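Local coordinates for amino Transferase (Eubacterium rectale, PDB 3ELE), which transfers amino groups between amino acids and 2-oxo acids, as a pyridoxal-5'-phosphate-dependent aminotransferase of class I and II, at the interface of chains A and B. Sequence-based numbering; all coordinates share one arbitrary frame. Chains: chain A/B, Amino Transferase.

Contact 1: the interface of chains A and B. Residues chain A 57, 61-62, 70; chain B 54, 57-58.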
loop_
_atom_site.group_PDB
_atom_site.type_symbol
_atom_site.label_atom_id
_atom_site.label_comp_id
_atom_site.label_asym_id
_atom_site.label_seq_id
_atom_site.Cartn_x
_atom_site.Cartn_y
_atom_site.Cartn_z
ATOM N N ILE A 57 -17.575 -0.951 -12.800
ATOM C CA ILE A 57 -17.114 -2.141 -12.050
ATOM C C ILE A 57 -17.890 -3.389 -12.514
ATOM O O ILE A 57 -17.287 -4.444 -12.768
ATOM C CB ILE A 57 -17.246 -1.970 -10.517
ATOM C CG1 ILE A 57 -16.262 -0.935 -9.981
ATOM C CG2 ILE A 57 -16.966 -3.289 -9.784
ATOM C CD1 ILE A 57 -16.537 -0.533 -8.546
ATOM N N VAL A 61 -16.088 -6.753 -14.505
ATOM C CA VAL A 61 -16.346 -8.068 -13.914
ATOM C C VAL A 61 -17.119 -9.002 -14.880
ATOM O O VAL A 61 -16.850 -10.206 -14.915
ATOM C CB VAL A 61 -17.050 -7.907 -12.520
ATOM C CG1 VAL A 61 -17.766 -9.148 -12.093
ATOM C CG2 VAL A 61 -16.020 -7.450 -11.456
ATOM N N THR A 62 -18.005 -8.439 -15.701
ATOM C CA THR A 62 -18.815 -9.222 -16.653
ATOM C C THR A 62 -18.138 -9.494 -18.010
ATOM O O THR A 62 -18.270 -10.604 -18.529
ATOM C CB THR A 62 -20.185 -8.528 -16.907
ATOM O OG1 THR A 62 -20.810 -8.254 -15.654
ATOM C CG2 THR A 62 -21.120 -9.408 -17.736
ATOM N N HIS A 70 -7.842 -9.083 -13.221
ATOM C CA HIS A 70 -7.300 -9.238 -11.856
ATOM C C HIS A 70 -5.786 -9.362 -11.717
ATOM O O HIS A 70 -5.302 -9.448 -10.595
ATOM C CB HIS A 70 -7.996 -10.417 -11.164
ATOM C CG HIS A 70 -9.482 -10.264 -11.097
ATOM N ND1 HIS A 70 -10.082 -9.240 -10.406
ATOM C CD2 HIS A 70 -10.483 -11.001 -11.629
ATOM C CE1 HIS A 70 -11.393 -9.350 -10.515
ATOM N NE2 HIS A 70 -11.662 -10.413 -11.248
ATOM N N ASN B 54 -16.013 -12.830 -8.958
ATOM C CA ASN B 54 -16.701 -11.872 -9.832
ATOM C C ASN B 54 -18.183 -11.751 -9.490
ATOM O O ASN B 54 -18.722 -10.639 -9.492
ATOM C CB ASN B 54 -16.478 -12.186 -11.333
ATOM C CG ASN B 54 -15.087 -11.744 -11.847
ATOM O OD1 ASN B 54 -14.343 -10.997 -11.191
ATOM N ND2 ASN B 54 -14.753 -12.192 -13.045
ATOM N N ILE B 57 -18.458 -9.543 -6.411
ATOM C CA ILE B 57 -18.196 -8.130 -6.765
ATOM C C ILE B 57 -19.463 -7.498 -7.408
ATOM O O ILE B 57 -19.832 -6.382 -7.045
ATOM C CB ILE B 57 -16.940 -7.958 -7.659
ATOM C CG1 ILE B 57 -15.667 -8.371 -6.908
ATOM C CG2 ILE B 57 -16.765 -6.492 -8.096
ATOM C CD1 ILE B 57 -14.456 -8.528 -7.802
ATOM N N LYS B 58 -20.120 -8.220 -8.328
ATOM C CA LYS B 58 -21.405 -7.773 -8.923
ATOM C C LYS B 58 -22.449 -7.550 -7.823
ATOM O O LYS B 58 -23.071 -6.487 -7.789
ATOM C CB LYS B 58 -21.975 -8.767 -9.956
ATOM C CG LYS B 58 -21.326 -8.705 -11.325
ATOM C CD LYS B 58 -21.943 -9.724 -12.322
ATOM C CE LYS B 58 -21.489 -11.169 -12.029
ATOM N NZ LYS B 58 -21.992 -12.175 -12.992
#
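A:His70 and B:Asn54 make a polar link across this patch. The imidazole NE2 of A:His70 donates to the amide oxygen OD1 of B:Asn54 at 2.7 Å. The bond is moderately bent, 154° at the hydrogen. It lies in the carbonyl plane and uses a lone pair of OD1. The acceptor also lies close to the plane of the imidazole, so the two groups meet at the ring edge. The ring and amide planes are turned 37° apart. This bond should fix which end of the B:Asn54 amide faces the histidine.

The apolar contacts centre on A:Val61. With CG1 anti to the backbone N (chi1 160°) and CG2 beside that N, the methyls of A:Val61 part toward different residues of chain B. A:Val61 CG1 lies alongside B:Asn54, 3.4 Å from B:Asn54 CB. A:Val61 CG1 also lies 3.7 Å from B:Lys58 CG. The other methyl, A:Val61 CG2, comes within 3.6 Å of B:Ile57 CG2. B:Ile57 CG2 also meets A:Ile57 CG2 at 3.6 Å. The two isoleucine side chains cross at about a right angle, and the copies of one residue face each other here. The B:Lys58 chain bends at chi3. B:Lys58 CD passes 3.8 Å from A:Thr62 OG1, a loose contact.

Except for A:His70, which belongs to helix 66-70, the residues come from helix 51-63 of the two chains. The patch packs this helix against its own copy. It probably helps to hold together the two-fold dimer, the usual assembly of this aminotransferase family.

Contact 2: the interface of chains A and B. Residues chain A 174, 211, 213, 267, 271; chain B 2-4.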
loop_
_atom_site.group_PDB
_atom_site.type_symbol
_atom_site.label_atom_id
_atom_site.label_comp_id
_atom_site.label_asym_id
_atom_site.label_seq_id
_atom_site.Cartn_x
_atom_site.Cartn_y
_atom_site.Cartn_z
ATOM N N ARG A 174 13.802 20.405 2.097
ATOM C CA ARG A 174 13.631 19.584 0.895
ATOM C C ARG A 174 12.354 19.886 0.144
ATOM O O ARG A 174 12.301 19.729 -1.073
ATOM C CB ARG A 174 13.653 18.089 1.254
ATOM C CG ARG A 174 14.851 17.625 2.093
ATOM C CD ARG A 174 16.210 18.128 1.610
ATOM N NE ARG A 174 16.280 18.192 0.155
ATOM C CZ ARG A 174 16.412 17.163 -0.684
ATOM N NH1 ARG A 174 16.562 15.909 -0.251
ATOM N NH2 ARG A 174 16.428 17.418 -1.995
ATOM N N PRO A 211 16.985 22.085 -5.422
ATOM C CA PRO A 211 15.539 22.253 -5.545
ATOM C C PRO A 211 14.734 22.044 -4.260
ATOM O O PRO A 211 14.989 21.087 -3.538
ATOM C CB PRO A 211 15.147 21.164 -6.551
ATOM C CG PRO A 211 16.380 20.912 -7.333
ATOM C CD PRO A 211 17.463 21.007 -6.315
ATOM N N PHE A 213 11.100 21.232 -3.416
ATOM C CA PHE A 213 9.868 20.793 -4.071
ATOM C C PHE A 213 8.613 21.345 -3.446
ATOM O O PHE A 213 8.605 21.687 -2.276
ATOM C CB PHE A 213 9.784 19.263 -4.111
ATOM C CG PHE A 213 10.685 18.683 -5.117
ATOM C CD1 PHE A 213 12.035 18.467 -4.821
ATOM C CD2 PHE A 213 10.218 18.439 -6.411
ATOM C CE1 PHE A 213 12.893 17.983 -5.797
ATOM C CE2 PHE A 213 11.062 17.954 -7.384
ATOM C CZ PHE A 213 12.391 17.723 -7.080
ATOM N N TYR A 267 13.699 19.238 -12.181
ATOM C CA TYR A 267 15.168 19.299 -12.410
ATOM C C TYR A 267 15.720 18.129 -13.260
ATOM O O TYR A 267 16.568 18.337 -14.124
ATOM C CB TYR A 267 15.939 19.413 -11.049
ATOM C CG TYR A 267 16.023 18.086 -10.322
ATOM C CD1 TYR A 267 14.867 17.484 -9.760
ATOM C CD2 TYR A 267 17.212 17.360 -10.298
ATOM C CE1 TYR A 267 14.928 16.220 -9.159
ATOM C CE2 TYR A 267 17.273 16.102 -9.694
ATOM C CZ TYR A 267 16.120 15.542 -9.120
ATOM O OH TYR A 267 16.168 14.308 -8.513
ATOM N N GLU A 271 15.371 10.874 -13.227
ATOM C CA GLU A 271 15.933 10.574 -11.902
ATOM C C GLU A 271 14.906 10.572 -10.769
ATOM O O GLU A 271 14.954 9.691 -9.895
ATOM C CB GLU A 271 17.034 11.567 -11.546
ATOM C CG GLU A 271 17.665 11.353 -10.177
ATOM C CD GLU A 271 18.814 12.285 -9.957
ATOM O OE1 GLU A 271 19.784 12.150 -10.702
ATOM O OE2 GLU A 271 18.734 13.137 -9.049
HETATM N N MSE B 2 23.251 13.219 -4.538
HETATM C CA MSE B 2 22.098 13.253 -5.461
HETATM C C MSE B 2 20.917 13.983 -4.797
HETATM O O MSE B 2 20.792 13.948 -3.572
HETATM C CB MSE B 2 21.716 11.810 -5.814
HETATM C CG MSE B 2 20.773 11.608 -6.969
HETATM SE SE MSE B 2 20.657 9.687 -7.437
HETATM C CE MSE B 2 22.350 9.436 -8.136
ATOM N N VAL B 3 20.057 14.619 -5.605
ATOM C CA VAL B 3 18.899 15.388 -5.104
ATOM C C VAL B 3 17.896 14.473 -4.412
ATOM O O VAL B 3 17.380 14.824 -3.386
ATOM C CB VAL B 3 18.209 16.233 -6.219
ATOM C CG1 VAL B 3 16.889 16.846 -5.740
ATOM C CG2 VAL B 3 19.152 17.341 -6.720
ATOM N N VAL B 4 17.637 13.306 -4.989
ATOM C CA VAL B 4 16.753 12.302 -4.395
ATOM C C VAL B 4 17.583 11.316 -3.553
ATOM O O VAL B 4 18.820 11.371 -3.543
ATOM C CB VAL B 4 15.935 11.536 -5.487
ATOM C CG1 VAL B 4 15.002 12.493 -6.226
ATOM C CG2 VAL B 4 16.849 10.804 -6.457
HETATM O O HOH W 1 20.773 14.683 -8.334
#
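B:Val3 lies against the phenol ring of A:Tyr267. With CG1 anti to the backbone N (chi1 171°), CG1 lies over one face of the A:Tyr267 ring and CG2, beside that N, turns toward A:Pro211. B:Val3 CG1 sits toward the ring's rim, 3.7 Å from A:Tyr267 CZ. B:Val3 CG2 lies 4.1 Å from A:Pro211 CD. A:Phe213 adds a distant contact to CG1. The valine is thus held among side chains of chain A.

The backbone of B:Val3 is gripped as well. The carbonyl B:Val3 O accepts a hydrogen bond from the guanidinium A:Arg174 NH2 at 3.1 Å. The oxygen lies near the guanidinium plane, and the donor is tilted 20° from the carbonyl plane. NH1 adds a weak bond to the same oxygen.

On the amide side, B:Val3 N reaches a water at 2.8 Å. This water also bonds to the carboxylate oxygen OE2 of A:Glu271, 2.7 Å away. The hydroxyl A:Tyr267 OH donates to A:Glu271 OE2 at 2.9 Å, on the anti side and 30° out of the carboxylate plane. The tyrosine probably helps to position the glutamate. The selenomethionine lies beside this carboxylate, with B:Met2 CG 3.6 Å from A:Glu271 CD.

The N-terminal segment of chain B, ahead of helix 6-13, lies across chain A here. It meets the start of strand 173-178, the start of strand 213-217 and the N-terminal part of helix 269-282.

The centres of the C-alpha atoms of contact 1 and contact 2 lie about 41 Å apart, between the same two chains. They share no residue and no helix or strand. Contact 1 pairs a helix with its own copy, whereas in contact 2 an N-terminal segment reaches over the other subunit. Two-fold symmetry repeats each contact with the chains exchanged. The subunits are therefore joined at well-separated places, which should limit rocking of one against the other. This fits the dimer common among class I and II aminotransferases, although the structure alone does not prove the oligomeric state in solution.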